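PDB 2RAU: putative esterase from Sulfolobus solfataricus P2, which probably acts as a lipase or esterase of the alpha/beta-hydrolase fold and binds calcium. Local coordinates for residues K83-Y88 with D341-V346; L175-P180 with L330-G335; F241-L246 with D264-L269; Y255-S260 with G335-K340; P296-V301 with E320-K325. All blocks are in the same frame, centred on the assembly; numbering follows the deposited sequence.

Contact 1 of 5, residues K83-Y88 with D341-V346; sequences KSIVLY and DVNSVV
Asn343 of the C-terminal helix 338-353 sets its side chain between Ile85 and Tyr88 at the start of helix 85-91, joining two helices that flank the central sheet of an alpha/beta-hydrolase fold. The CA atoms of Ile85 and Asn343 are 5.7 Å apart. CG of Asn343 stands anti to its own carbonyl carbon (chi1 -59°), which carries CG toward the beginning of the other helix. Its CB lies over one face of the Tyr88 ring, 3.9 Å from the ring centroid and displaced toward the rim, in a CH-pi contact; the ring and amide planes are 38° apart. The ring also reaches the backbone, where Tyr88 CE2 is 3.4 Å from Asn343 O. Further out, the two branches of the amide meet different surroundings: ND2 is hydrogen-bonded to Arg82 O, which restrains the rotation of the group, while OD1 lies against aliphatic carbon, 3.4 Å from Ile85 CD1. The same Ile85 CD1 extends to Val346 CB at 4.3 Å, continuing the contact toward Phe300 and Leu176 of the sheet, on which Val346 packs. At the helix start Ser84 is the N-cap, its OG accepting a weak bond from Leu87 N. At the other end of the Tyr88 ring, OH meets Ser344 CB at 3.4 Å, while Ser344 OG is bonded to Glu339 O, five residues back.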
# COMPACT_ATOMS: atom_id res chain seq x y z
N LYS A 83 -14.76 3.84 2.59
CA LYS A 83 -13.69 3.21 3.34
C LYS A 83 -12.43 2.99 2.51
O LYS A 83 -11.50 2.32 2.97
CB LYS A 83 -14.13 1.82 3.86
CG LYS A 83 -15.33 1.79 4.75
CD LYS A 83 -15.61 0.34 5.17
CE LYS A 83 -16.86 0.17 5.92
NZ LYS A 83 -17.04 -1.27 6.23
N SER A 84 -12.38 3.56 1.29
CA SER A 84 -11.27 3.32 0.37
C SER A 84 -10.81 4.64 -0.24
O SER A 84 -11.56 5.28 -0.94
CB SER A 84 -11.72 2.34 -0.71
OG SER A 84 -10.80 2.34 -1.76
N ILE A 85 -9.58 5.04 0.07
CA ILE A 85 -9.06 6.33 -0.44
C ILE A 85 -9.15 6.39 -1.97
O ILE A 85 -9.49 7.43 -2.52
CB ILE A 85 -7.62 6.65 0.12
CG1 ILE A 85 -7.21 8.10 -0.16
CG2 ILE A 85 -6.55 5.70 -0.38
CD1 ILE A 85 -8.19 9.12 0.22
N VAL A 86 -8.85 5.28 -2.65
CA VAL A 86 -8.86 5.24 -4.11
C VAL A 86 -10.25 5.52 -4.65
O VAL A 86 -10.45 6.43 -5.46
CB VAL A 86 -8.28 3.89 -4.67
CG1 VAL A 86 -8.60 3.73 -6.18
CG2 VAL A 86 -6.79 3.78 -4.41
N LEU A 87 -11.23 4.76 -4.17
CA LEU A 87 -12.62 4.90 -4.60
C LEU A 87 -13.26 6.25 -4.20
O LEU A 87 -13.99 6.86 -4.96
CB LEU A 87 -13.43 3.71 -4.10
CG LEU A 87 -12.95 2.29 -4.50
CD1 LEU A 87 -13.96 1.25 -4.01
CD2 LEU A 87 -12.72 2.06 -6.00
N TYR A 88 -12.95 6.70 -3.00
CA TYR A 88 -13.42 7.98 -2.47
C TYR A 88 -12.93 9.14 -3.31
O TYR A 88 -13.72 10.03 -3.68
CB TYR A 88 -12.91 8.15 -1.02
CG TYR A 88 -13.47 9.40 -0.36
CD1 TYR A 88 -14.72 9.37 0.27
CD2 TYR A 88 -12.78 10.61 -0.39
CE1 TYR A 88 -15.24 10.50 0.87
CE2 TYR A 88 -13.31 11.73 0.24
CZ TYR A 88 -14.52 11.66 0.85
OH TYR A 88 -15.05 12.75 1.48
N ASP A 341 -12.03 11.01 9.12
CA ASP A 341 -10.74 11.33 9.70
C ASP A 341 -9.59 11.35 8.72
O ASP A 341 -8.59 12.01 9.00
CB ASP A 341 -10.36 10.33 10.79
CG ASP A 341 -11.37 10.30 11.96
OD1 ASP A 341 -12.00 11.33 12.24
OD2 ASP A 341 -11.52 9.24 12.60
N VAL A 342 -9.70 10.59 7.63
CA VAL A 342 -8.63 10.51 6.61
C VAL A 342 -9.09 10.97 5.22
O VAL A 342 -8.61 11.94 4.67
CB VAL A 342 -7.99 9.10 6.55
CG1 VAL A 342 -6.87 9.02 5.50
CG2 VAL A 342 -7.48 8.66 7.93
N ASN A 343 -10.06 10.27 4.66
CA ASN A 343 -10.39 10.44 3.25
C ASN A 343 -10.91 11.81 2.88
O ASN A 343 -10.38 12.42 1.92
CB ASN A 343 -11.31 9.27 2.76
CG ASN A 343 -10.66 7.91 2.92
OD1 ASN A 343 -9.44 7.79 3.05
ND2 ASN A 343 -11.49 6.86 2.96
N SER A 344 -11.89 12.33 3.63
CA SER A 344 -12.39 13.69 3.43
C SER A 344 -11.33 14.74 3.71
O SER A 344 -11.38 15.80 3.12
CB SER A 344 -13.61 13.95 4.31
OG SER A 344 -13.26 13.86 5.70
N VAL A 345 -10.39 14.46 4.60
CA VAL A 345 -9.33 15.43 4.93
C VAL A 345 -8.32 15.50 3.79
O VAL A 345 -7.87 16.59 3.41
CB VAL A 345 -8.62 15.08 6.29
CG1 VAL A 345 -7.50 16.10 6.59
CG2 VAL A 345 -9.65 15.00 7.41
N VAL A 346 -7.98 14.35 3.20
CA VAL A 346 -7.13 14.35 2.01
C VAL A 346 -7.81 15.13 0.84
O VAL A 346 -7.19 15.98 0.19
CB VAL A 346 -6.77 12.91 1.54
CG1 VAL A 346 -6.08 12.98 0.14
CG2 VAL A 346 -5.89 12.18 2.56

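Contact 2 of 5, residues L175-P180 with L330-G335; sequences LLDGGP and LDVYTG
Tyr333 spans the contact to Leu176 with a single hydrogen bond: its OH donates to Leu176 O at 2.7 Å. The C=O...donor angle is 141°, and the hydroxyl is tilted 33° from the carbonyl plane, while the carbonyl oxygen itself lies at the edge of the tyrosine ring. Leu176 ends strand 170-176 of the alpha/beta-hydrolase sheet, and Tyr333 belongs to the loop between strand 320-324 and helix 338-353. Apolar contacts line this bond. Leu176 CB is 3.9 Å from Tyr333 CE1 and 4.2 Å from Val332 CG1, and Val332 also places its own CB over the centre of the neighbouring Tyr333 ring. CG1 of Val332 is anti to its backbone N (chi1 -177°), and its other methyl, CG2, is turned to Asp177. A third kind of contact sets this apolar methyl against a carboxylate: Val332 CG2 lies 3.9 Å from Asp177 OD2, the two side chains crossing at about a right angle. Asp177 CB is in turn 3.6 Å from Tyr333 OH. Beyond the two segments, Asp177 OD2 is hydrogen-bonded to Ser302 OG and His329 ND1, and the His329 ring meets Tyr333 edge-to-face. This geometry is consistent with a catalytic triad of Ser152, His329 and Asp177. The chemistry implies a division of labour, in which polar partners outside the two segments grip the carboxylate while Val332 and Tyr333 pack beside it, probably as second-shell residues.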
# COMPACT_ATOMS: atom_id res chain seq x y z
N LEU A 175 1.12 11.40 2.66
CA LEU A 175 1.67 10.24 3.39
C LEU A 175 0.63 9.71 4.38
O LEU A 175 0.23 10.39 5.31
CB LEU A 175 2.97 10.63 4.10
CG LEU A 175 4.05 11.27 3.20
CD1 LEU A 175 5.22 11.86 4.07
CD2 LEU A 175 4.52 10.23 2.10
N LEU A 176 0.14 8.50 4.09
CA LEU A 176 -0.91 7.83 4.86
C LEU A 176 -0.23 6.81 5.79
O LEU A 176 -0.01 5.63 5.44
CB LEU A 176 -1.93 7.17 3.91
CG LEU A 176 -2.64 8.14 2.93
CD1 LEU A 176 -3.28 7.39 1.78
CD2 LEU A 176 -3.64 9.03 3.64
N ASP A 177 0.15 7.29 6.95
CA ASP A 177 0.91 6.50 7.93
C ASP A 177 2.12 5.83 7.26
O ASP A 177 2.30 4.61 7.31
CB ASP A 177 -0.03 5.50 8.67
CG ASP A 177 0.26 5.39 10.17
OD1 ASP A 177 0.84 6.32 10.77
OD2 ASP A 177 -0.13 4.34 10.76
N GLY A 178 2.98 6.64 6.65
CA GLY A 178 4.14 6.06 6.00
C GLY A 178 5.22 7.08 5.70
O GLY A 178 4.95 8.16 5.23
N GLY A 179 6.45 6.70 5.94
CA GLY A 179 7.59 7.56 5.66
C GLY A 179 8.81 7.01 6.39
O GLY A 179 8.72 5.94 7.04
N PRO A 180 9.96 7.71 6.25
CA PRO A 180 11.12 7.32 7.02
C PRO A 180 10.74 7.20 8.49
O PRO A 180 9.98 8.02 9.06
CB PRO A 180 12.12 8.46 6.79
CG PRO A 180 11.77 9.02 5.47
CD PRO A 180 10.25 8.84 5.35
N LEU A 330 -3.72 -0.07 10.38
CA LEU A 330 -4.66 -0.41 9.33
C LEU A 330 -5.93 0.39 9.35
O LEU A 330 -6.62 0.42 8.33
CB LEU A 330 -4.95 -1.89 9.32
CG LEU A 330 -3.76 -2.86 9.09
CD1 LEU A 330 -4.24 -4.31 9.17
CD2 LEU A 330 -3.10 -2.60 7.75
N ASP A 331 -6.26 1.01 10.49
CA ASP A 331 -7.45 1.90 10.58
C ASP A 331 -7.33 3.14 9.67
O ASP A 331 -8.32 3.76 9.32
CB ASP A 331 -7.69 2.38 12.02
CG ASP A 331 -8.07 1.24 12.96
OD1 ASP A 331 -9.06 0.52 12.64
OD2 ASP A 331 -7.38 1.11 14.01
N VAL A 332 -6.10 3.50 9.32
CA VAL A 332 -5.83 4.61 8.39
C VAL A 332 -6.44 4.38 6.99
O VAL A 332 -6.86 5.32 6.30
CB VAL A 332 -4.31 4.92 8.33
CG1 VAL A 332 -4.03 6.13 7.40
CG2 VAL A 332 -3.77 5.20 9.77
N TYR A 333 -6.58 3.11 6.63
CA TYR A 333 -6.95 2.64 5.29
C TYR A 333 -8.35 2.06 5.12
O TYR A 333 -8.77 1.79 4.03
CB TYR A 333 -5.93 1.57 4.85
CG TYR A 333 -4.51 1.95 5.15
CD1 TYR A 333 -3.97 3.12 4.66
CD2 TYR A 333 -3.70 1.13 5.91
CE1 TYR A 333 -2.67 3.51 4.99
CE2 TYR A 333 -2.42 1.50 6.24
CZ TYR A 333 -1.91 2.69 5.77
OH TYR A 333 -0.63 3.06 6.10
N THR A 334 -9.08 1.87 6.22
CA THR A 334 -10.38 1.23 6.16
C THR A 334 -11.22 1.59 7.39
O THR A 334 -10.73 2.29 8.31
CB THR A 334 -10.27 -0.33 6.06
OG1 THR A 334 -11.56 -0.86 5.74
CG2 THR A 334 -9.71 -0.94 7.41
N GLY A 335 -12.51 1.21 7.36
CA GLY A 335 -13.43 1.44 8.45
C GLY A 335 -14.26 2.67 8.24
O GLY A 335 -13.80 3.63 7.64

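Contact 3 of 5, residues F241-L246 with D264-L269; sequences FLMDSL and DMFPIL
The helices that bring Leu242 and Met243 against Phe266 are turned 80° from each other, and their axes come no nearer than 11.2 Å. Long side chains fill this wide spacing. Phe266 has CG anti to its carbonyl carbon (chi1 -72°), and its ring reaches across, CE1 and CZ foremost. Leu242 CB meets Phe266 CZ at 3.6 Å, and Leu242 CD1 is near CZ and CE2. Met243, a selenomethionine, bends at both chi2 and chi3 and puts its SE 3.6 Å from Phe266 CE1. This is an oblique Met-aromatic contact, with SE 4.6 Å from the ring centroid and 55° off the ring normal. The two helices, 238-248 and 262-270, belong to the largely helical insertion between sheet strands 170-176 and 297-302, consistent with a cap such as many alpha/beta hydrolases carry. Trp219 of helix 218-224 in the same insertion meets Phe266 edge-to-face and touches Leu242 and Leu269 as well. An alanine in place of Phe266 would probably open a gap between the helices, leaving Met243 SE and the Trp219 ring without their aromatic partner. The side chain of Met265, also a selenomethionine, crosses that of Met243 at about a right angle, its CG 4.1 Å from Met243 SE. Leu246 CD1 settles on Met265 CB at 3.8 Å, and the Leu246 and Leu269 side chains pass in opposite directions, their CD2 methyls 4.2 Å apart.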
# COMPACT_ATOMS: atom_id res chain seq x y z
N PHE A 241 -8.96 -13.87 18.80
CA PHE A 241 -7.52 -14.11 18.69
C PHE A 241 -6.90 -13.28 17.57
O PHE A 241 -5.91 -12.54 17.79
CB PHE A 241 -7.30 -15.60 18.51
CG PHE A 241 -5.98 -15.97 17.91
CD1 PHE A 241 -4.81 -15.83 18.61
CD2 PHE A 241 -5.93 -16.52 16.63
CE1 PHE A 241 -3.61 -16.24 18.06
CE2 PHE A 241 -4.73 -16.91 16.08
CZ PHE A 241 -3.58 -16.77 16.79
N LEU A 242 -7.52 -13.30 16.39
CA LEU A 242 -6.98 -12.61 15.23
C LEU A 242 -7.06 -11.11 15.42
O LEU A 242 -6.09 -10.40 15.17
CB LEU A 242 -7.69 -12.99 13.93
CG LEU A 242 -7.45 -14.45 13.51
CD1 LEU A 242 -8.38 -14.77 12.38
CD2 LEU A 242 -5.94 -14.67 13.19
N MSE A 243 -8.20 -10.62 15.91
CA MSE A 243 -8.33 -9.16 16.16
C MSE A 243 -7.39 -8.69 17.27
O MSE A 243 -6.81 -7.61 17.17
CB MSE A 243 -9.77 -8.78 16.46
CG MSE A 243 -10.68 -8.87 15.23
SE MSE A 243 -10.32 -7.65 13.79
CE MSE A 243 -11.02 -6.04 14.55
N ASP A 244 -7.23 -9.49 18.32
CA ASP A 244 -6.28 -9.11 19.36
C ASP A 244 -4.82 -9.16 18.84
O ASP A 244 -3.96 -8.39 19.34
CB ASP A 244 -6.44 -9.88 20.68
CG ASP A 244 -5.88 -9.12 21.85
OD1 ASP A 244 -6.35 -7.97 22.07
OD2 ASP A 244 -5.02 -9.70 22.57
N SER A 245 -4.52 -10.05 17.89
CA SER A 245 -3.16 -10.08 17.33
C SER A 245 -2.87 -8.78 16.57
O SER A 245 -1.74 -8.28 16.62
CB SER A 245 -2.90 -11.30 16.43
OG SER A 245 -3.56 -11.22 15.19
N LEU A 246 -3.88 -8.23 15.90
CA LEU A 246 -3.76 -6.92 15.26
C LEU A 246 -3.61 -5.78 16.28
O LEU A 246 -2.88 -4.84 16.08
CB LEU A 246 -4.96 -6.64 14.34
CG LEU A 246 -5.04 -7.62 13.13
CD1 LEU A 246 -6.33 -7.42 12.31
CD2 LEU A 246 -3.79 -7.58 12.23
N ASP A 264 -13.77 -5.42 7.98
CA ASP A 264 -12.79 -4.55 7.29
C ASP A 264 -11.38 -5.17 7.32
O ASP A 264 -10.69 -5.20 6.29
CB ASP A 264 -12.76 -3.15 7.92
CG ASP A 264 -14.10 -2.43 7.81
OD1 ASP A 264 -14.81 -2.66 6.79
OD2 ASP A 264 -14.47 -1.66 8.72
N MSE A 265 -10.98 -5.70 8.46
CA MSE A 265 -9.58 -6.13 8.67
C MSE A 265 -9.26 -7.45 8.00
O MSE A 265 -8.19 -7.62 7.43
CB MSE A 265 -9.21 -6.24 10.13
CG MSE A 265 -9.29 -4.94 10.95
SE MSE A 265 -7.87 -3.76 10.30
CE MSE A 265 -8.85 -2.10 10.66
N PHE A 266 -10.16 -8.40 8.16
CA PHE A 266 -9.88 -9.77 7.67
C PHE A 266 -9.70 -9.79 6.13
O PHE A 266 -8.80 -10.51 5.64
CB PHE A 266 -10.91 -10.79 8.19
CG PHE A 266 -10.77 -11.13 9.71
CD1 PHE A 266 -9.95 -10.40 10.58
CD2 PHE A 266 -11.58 -12.11 10.27
CE1 PHE A 266 -9.90 -10.68 11.92
CE2 PHE A 266 -11.52 -12.39 11.61
CZ PHE A 266 -10.66 -11.70 12.42
N PRO A 267 -10.59 -9.08 5.37
CA PRO A 267 -10.35 -9.01 3.91
C PRO A 267 -9.04 -8.41 3.46
O PRO A 267 -8.52 -8.88 2.46
CB PRO A 267 -11.58 -8.29 3.37
CG PRO A 267 -12.63 -8.56 4.37
CD PRO A 267 -11.89 -8.48 5.70
N ILE A 268 -8.49 -7.47 4.23
CA ILE A 268 -7.19 -6.84 3.95
C ILE A 268 -6.11 -7.88 4.14
O ILE A 268 -5.29 -8.09 3.27
CB ILE A 268 -6.91 -5.54 4.82
CG1 ILE A 268 -7.85 -4.41 4.35
CG2 ILE A 268 -5.40 -5.17 4.76
CD1 ILE A 268 -7.97 -3.13 5.30
N LEU A 269 -6.11 -8.55 5.28
CA LEU A 269 -5.09 -9.56 5.55
C LEU A 269 -5.16 -10.66 4.50
O LEU A 269 -4.14 -11.12 4.00
CB LEU A 269 -5.27 -10.12 6.96
CG LEU A 269 -4.45 -9.44 8.08
CD1 LEU A 269 -3.00 -9.81 7.93
CD2 LEU A 269 -4.63 -7.92 8.17

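Contact 4 of 5, residues Y255-S260 with G335-K340; sequences YDYPYS and GENSEK
Tyr257 and Lys340 meet through a hydrogen bond in which Lys340 NZ donates to Tyr257 OH at 2.8 Å. The lysine chain starts out extended, then bends twice, at chi3 (68°) and chi4 (85°), the last turn bringing NZ round to the phenol. With CG anti to its backbone N, Tyr257 extends toward the helix. Its hydroxyl is also bonded to Asp341 OD2, so that a lysine and an aspartate of one helix both grip it and would probably polarise it. Asn337 lies obliquely beside the phenol, its CB 3.5 Å from Tyr257 OH and its amide plane 42° from the ring plane. The peptide bond between Tyr257 and Pro258 is cis, and Pro258 CB sits over the rim of one face of the Tyr257 ring. A water accepts from Asn337 N at 2.8 Å and gives a weak bond to Pro258 O. On the helix side, Gly335 O accepts from Ser338 N, closing a type I turn, and also from Ser338 OG. The contact thus lays the surface loop between helices 238-248 and 262-270 on the start of helix 338-353, with Pro258 resting inward on Tyr327 and Asp331 of the loop that follows strand 320-324.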
# COMPACT_ATOMS: atom_id res chain seq x y z
N TYR A 255 -11.28 -2.11 20.31
CA TYR A 255 -11.94 -1.95 21.62
C TYR A 255 -12.49 -0.57 21.92
O TYR A 255 -13.25 -0.41 22.89
CB TYR A 255 -10.99 -2.42 22.75
CG TYR A 255 -10.39 -3.77 22.42
CD1 TYR A 255 -11.22 -4.87 22.21
CD2 TYR A 255 -9.01 -3.95 22.26
CE1 TYR A 255 -10.73 -6.06 21.87
CE2 TYR A 255 -8.50 -5.19 21.93
CZ TYR A 255 -9.37 -6.23 21.73
OH TYR A 255 -8.92 -7.49 21.38
N ASP A 256 -12.07 0.40 21.11
CA ASP A 256 -12.49 1.76 21.26
C ASP A 256 -12.30 2.42 19.91
O ASP A 256 -11.75 1.83 19.01
CB ASP A 256 -11.68 2.44 22.35
CG ASP A 256 -12.36 3.66 22.92
OD1 ASP A 256 -13.41 4.13 22.39
OD2 ASP A 256 -11.85 4.17 23.92
N TYR A 257 -12.75 3.67 19.80
CA TYR A 257 -12.67 4.43 18.56
C TYR A 257 -11.25 4.33 17.96
O TYR A 257 -10.26 4.59 18.62
CB TYR A 257 -13.04 5.87 18.84
CG TYR A 257 -13.20 6.71 17.61
CD1 TYR A 257 -12.10 7.35 17.04
CD2 TYR A 257 -14.43 6.84 16.99
CE1 TYR A 257 -12.23 8.08 15.87
CE2 TYR A 257 -14.57 7.58 15.84
CZ TYR A 257 -13.46 8.20 15.27
OH TYR A 257 -13.62 8.98 14.13
N PRO A 258 -11.16 4.05 16.65
CA PRO A 258 -12.23 3.95 15.65
C PRO A 258 -12.99 2.65 15.50
O PRO A 258 -13.71 2.54 14.53
CB PRO A 258 -11.50 4.35 14.36
CG PRO A 258 -10.18 3.82 14.53
CD PRO A 258 -9.84 3.98 15.99
N TYR A 259 -12.83 1.72 16.45
CA TYR A 259 -13.64 0.49 16.54
C TYR A 259 -13.44 -0.42 15.35
O TYR A 259 -14.37 -0.70 14.59
CB TYR A 259 -15.14 0.80 16.71
CG TYR A 259 -15.56 1.80 17.78
CD1 TYR A 259 -15.54 1.46 19.15
CD2 TYR A 259 -16.03 3.08 17.46
CE1 TYR A 259 -15.93 2.36 20.14
CE2 TYR A 259 -16.42 3.98 18.45
CZ TYR A 259 -16.36 3.61 19.79
OH TYR A 259 -16.75 4.48 20.75
N SER A 260 -12.21 -0.86 15.18
CA SER A 260 -11.81 -1.72 14.06
C SER A 260 -12.73 -2.92 13.99
O SER A 260 -13.01 -3.56 15.04
CB SER A 260 -10.36 -2.16 14.22
OG SER A 260 -9.55 -1.07 14.58
N GLY A 335 -12.51 1.21 7.36
CA GLY A 335 -13.43 1.44 8.45
C GLY A 335 -14.26 2.67 8.24
O GLY A 335 -13.80 3.63 7.64
N GLU A 336 -15.48 2.66 8.75
CA GLU A 336 -16.40 3.78 8.48
C GLU A 336 -15.93 5.15 8.99
O GLU A 336 -16.27 6.17 8.40
CB GLU A 336 -17.79 3.45 9.00
CG GLU A 336 -17.87 3.26 10.48
CD GLU A 336 -19.32 3.11 10.98
OE1 GLU A 336 -20.26 3.12 10.15
OE2 GLU A 336 -19.49 2.99 12.21
N ASN A 337 -15.10 5.17 10.04
CA ASN A 337 -14.60 6.46 10.58
C ASN A 337 -13.42 7.06 9.80
O ASN A 337 -13.10 8.24 9.94
CB ASN A 337 -14.24 6.27 12.06
CG ASN A 337 -15.41 5.78 12.87
OD1 ASN A 337 -15.40 4.68 13.49
ND2 ASN A 337 -16.44 6.57 12.88
N SER A 338 -12.80 6.26 8.94
CA SER A 338 -11.70 6.71 8.10
C SER A 338 -12.18 7.74 7.04
O SER A 338 -11.41 8.55 6.58
CB SER A 338 -11.00 5.52 7.43
OG SER A 338 -11.76 4.96 6.36
N GLU A 339 -13.46 7.68 6.67
CA GLU A 339 -14.03 8.65 5.78
C GLU A 339 -13.87 10.03 6.35
O GLU A 339 -13.33 10.91 5.68
CB GLU A 339 -15.51 8.36 5.48
CG GLU A 339 -16.07 9.30 4.40
CD GLU A 339 -17.57 9.15 4.14
OE1 GLU A 339 -18.26 8.33 4.79
OE2 GLU A 339 -18.06 9.90 3.27
N LYS A 340 -14.33 10.24 7.58
CA LYS A 340 -14.24 11.53 8.25
C LYS A 340 -12.81 11.94 8.57
O LYS A 340 -12.44 13.08 8.36
CB LYS A 340 -15.05 11.51 9.57
CG LYS A 340 -14.80 12.71 10.50
CD LYS A 340 -15.70 12.68 11.76
CE LYS A 340 -15.39 11.50 12.79
NZ LYS A 340 -14.29 11.70 13.83
O HOH W 1 -13.41 3.26 11.23
O HOH W 2 -16.99 0.77 12.84

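Contact 5 of 5, residues P296-V301 with E320-K325; sequences PTIAFV and EIILLK
Phe300 and Ile322 lie side by side on neighbouring parallel strands, their side chains pointing the same way from the sheet. The phenyl ring is turned so that one face receives the isoleucine: Ile322 CG1 stands above it near the rim, 4.3 Å from the centroid and 23° off the ring normal, a CH-pi contact. Ile322 CB supports the ring at CD2 of Phe300, 3.7 Å away. A chi1 of -65° puts CG of Phe300 anti to the carbonyl carbon, on the side where the ring meets Ile322. From further along strand 320-324 Leu324 CD1 comes to 3.9 Å from Phe300 CB. Ile298 continues this face, its CG1 4.3 Å from Ile322 CG1, and helix 338-353 packs over it through Val346 and Trp349. An alanine at Phe300 would probably leave Ile322 CG1 without a ring face to rest on and open a gap beneath Val346. The opposite face carries Ala299 and Val301 beside Ile321 and Leu323, with Ile307 of helix 306-309 against Val301 and Leu323. Five backbone hydrogen bonds hold the pairing, the shortest from Ile322 N to Ala299 O at 2.7 Å, and the strand axes diverge by only 19°. Strands 297-302 and 320-324, with helix 306-309 between them, form a beta-alpha-beta unit, which forms one end of the central sheet of the alpha/beta-hydrolase fold.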
# COMPACT_ATOMS: atom_id res chain seq x y z
N PRO A 296 4.38 20.69 -1.37
CA PRO A 296 3.34 20.66 -0.34
C PRO A 296 3.05 19.23 0.07
O PRO A 296 2.85 18.35 -0.80
CB PRO A 296 2.12 21.25 -1.06
CG PRO A 296 2.70 22.13 -2.04
CD PRO A 296 3.93 21.45 -2.54
N THR A 297 3.01 19.00 1.37
CA THR A 297 2.87 17.67 1.96
C THR A 297 1.83 17.61 3.08
O THR A 297 1.73 18.52 3.90
CB THR A 297 4.25 17.15 2.50
OG1 THR A 297 5.21 17.12 1.43
CG2 THR A 297 4.14 15.76 3.14
N ILE A 298 1.01 16.56 3.07
CA ILE A 298 0.13 16.24 4.20
C ILE A 298 0.52 14.83 4.67
O ILE A 298 0.71 13.92 3.86
CB ILE A 298 -1.40 16.41 3.87
CG1 ILE A 298 -2.25 16.29 5.15
CG2 ILE A 298 -1.85 15.47 2.73
CD1 ILE A 298 -3.67 16.65 4.93
N ALA A 299 0.69 14.67 5.99
CA ALA A 299 1.12 13.41 6.59
C ALA A 299 0.17 13.03 7.69
O ALA A 299 -0.10 13.83 8.58
CB ALA A 299 2.56 13.51 7.12
N PHE A 300 -0.39 11.84 7.59
CA PHE A 300 -1.26 11.29 8.64
C PHE A 300 -0.47 10.27 9.46
O PHE A 300 0.23 9.43 8.90
CB PHE A 300 -2.48 10.61 8.04
CG PHE A 300 -3.41 11.55 7.33
CD1 PHE A 300 -3.13 11.97 6.04
CD2 PHE A 300 -4.60 11.97 7.92
CE1 PHE A 300 -3.99 12.81 5.38
CE2 PHE A 300 -5.47 12.80 7.25
CZ PHE A 300 -5.18 13.20 5.98
N VAL A 301 -0.58 10.35 10.79
CA VAL A 301 0.16 9.43 11.67
C VAL A 301 -0.77 8.81 12.73
O VAL A 301 -1.43 9.51 13.49
CB VAL A 301 1.44 10.12 12.26
CG1 VAL A 301 1.08 11.22 13.28
CG2 VAL A 301 2.36 9.09 12.87
N GLU A 320 1.90 19.41 6.77
CA GLU A 320 0.82 19.43 7.73
C GLU A 320 0.76 17.99 8.25
O GLU A 320 0.59 17.08 7.45
CB GLU A 320 -0.51 19.83 7.05
CG GLU A 320 -1.72 19.77 7.99
CD GLU A 320 -3.01 20.27 7.34
OE1 GLU A 320 -2.98 20.64 6.15
OE2 GLU A 320 -4.06 20.29 8.05
N ILE A 321 0.95 17.81 9.55
CA ILE A 321 0.89 16.48 10.19
C ILE A 321 -0.45 16.31 10.93
O ILE A 321 -0.79 17.12 11.79
CB ILE A 321 2.08 16.27 11.18
CG1 ILE A 321 3.39 16.08 10.40
CG2 ILE A 321 1.84 15.08 12.09
CD1 ILE A 321 4.65 16.30 11.25
N ILE A 322 -1.21 15.27 10.58
CA ILE A 322 -2.49 14.97 11.21
C ILE A 322 -2.32 13.75 12.12
O ILE A 322 -1.98 12.67 11.66
CB ILE A 322 -3.60 14.67 10.18
CG1 ILE A 322 -3.74 15.80 9.12
CG2 ILE A 322 -4.90 14.39 10.89
CD1 ILE A 322 -4.29 17.05 9.72
N LEU A 323 -2.55 13.90 13.41
CA LEU A 323 -2.50 12.77 14.32
C LEU A 323 -3.89 12.17 14.40
O LEU A 323 -4.85 12.87 14.70
CB LEU A 323 -2.06 13.19 15.72
CG LEU A 323 -2.16 12.11 16.83
CD1 LEU A 323 -1.22 10.95 16.64
CD2 LEU A 323 -1.93 12.77 18.20
N LEU A 324 -3.96 10.87 14.17
CA LEU A 324 -5.20 10.08 14.19
C LEU A 324 -5.36 9.38 15.56
O LEU A 324 -4.81 8.31 15.80
CB LEU A 324 -5.21 9.07 13.02
CG LEU A 324 -5.24 9.75 11.63
CD1 LEU A 324 -4.90 8.78 10.54
CD2 LEU A 324 -6.58 10.44 11.41
N LYS A 325 -6.09 10.02 16.46
CA LYS A 325 -6.24 9.53 17.80
C LYS A 325 -7.03 8.22 17.81
O LYS A 325 -8.09 8.10 17.17
CB LYS A 325 -6.87 10.62 18.68
CG LYS A 325 -5.92 11.82 19.00

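From the N terminus, residues 83-88 open the longest loop, which contact 1 closes at 341-346 near the C terminus; the other four contacts nest inside it. Contact 2 opens at the end of strand 170-176 and closes at 330-335. Within it, contact 3 ties two helices of the insertion together over a short loop. Contact 4 opens between the two segments of contact 3 and closes at 335-340, crossing both contacts 2 and 3 and sharing Gly335 with contact 2. Contact 5, nested inside contacts 2 and 4, follows contact 3 in series and adds the edge strand 320-324 to the sheet. Together they join insertion, sheet and C-terminal helix, while a Lys83-Asp264 salt bridge links contacts 1 and 3.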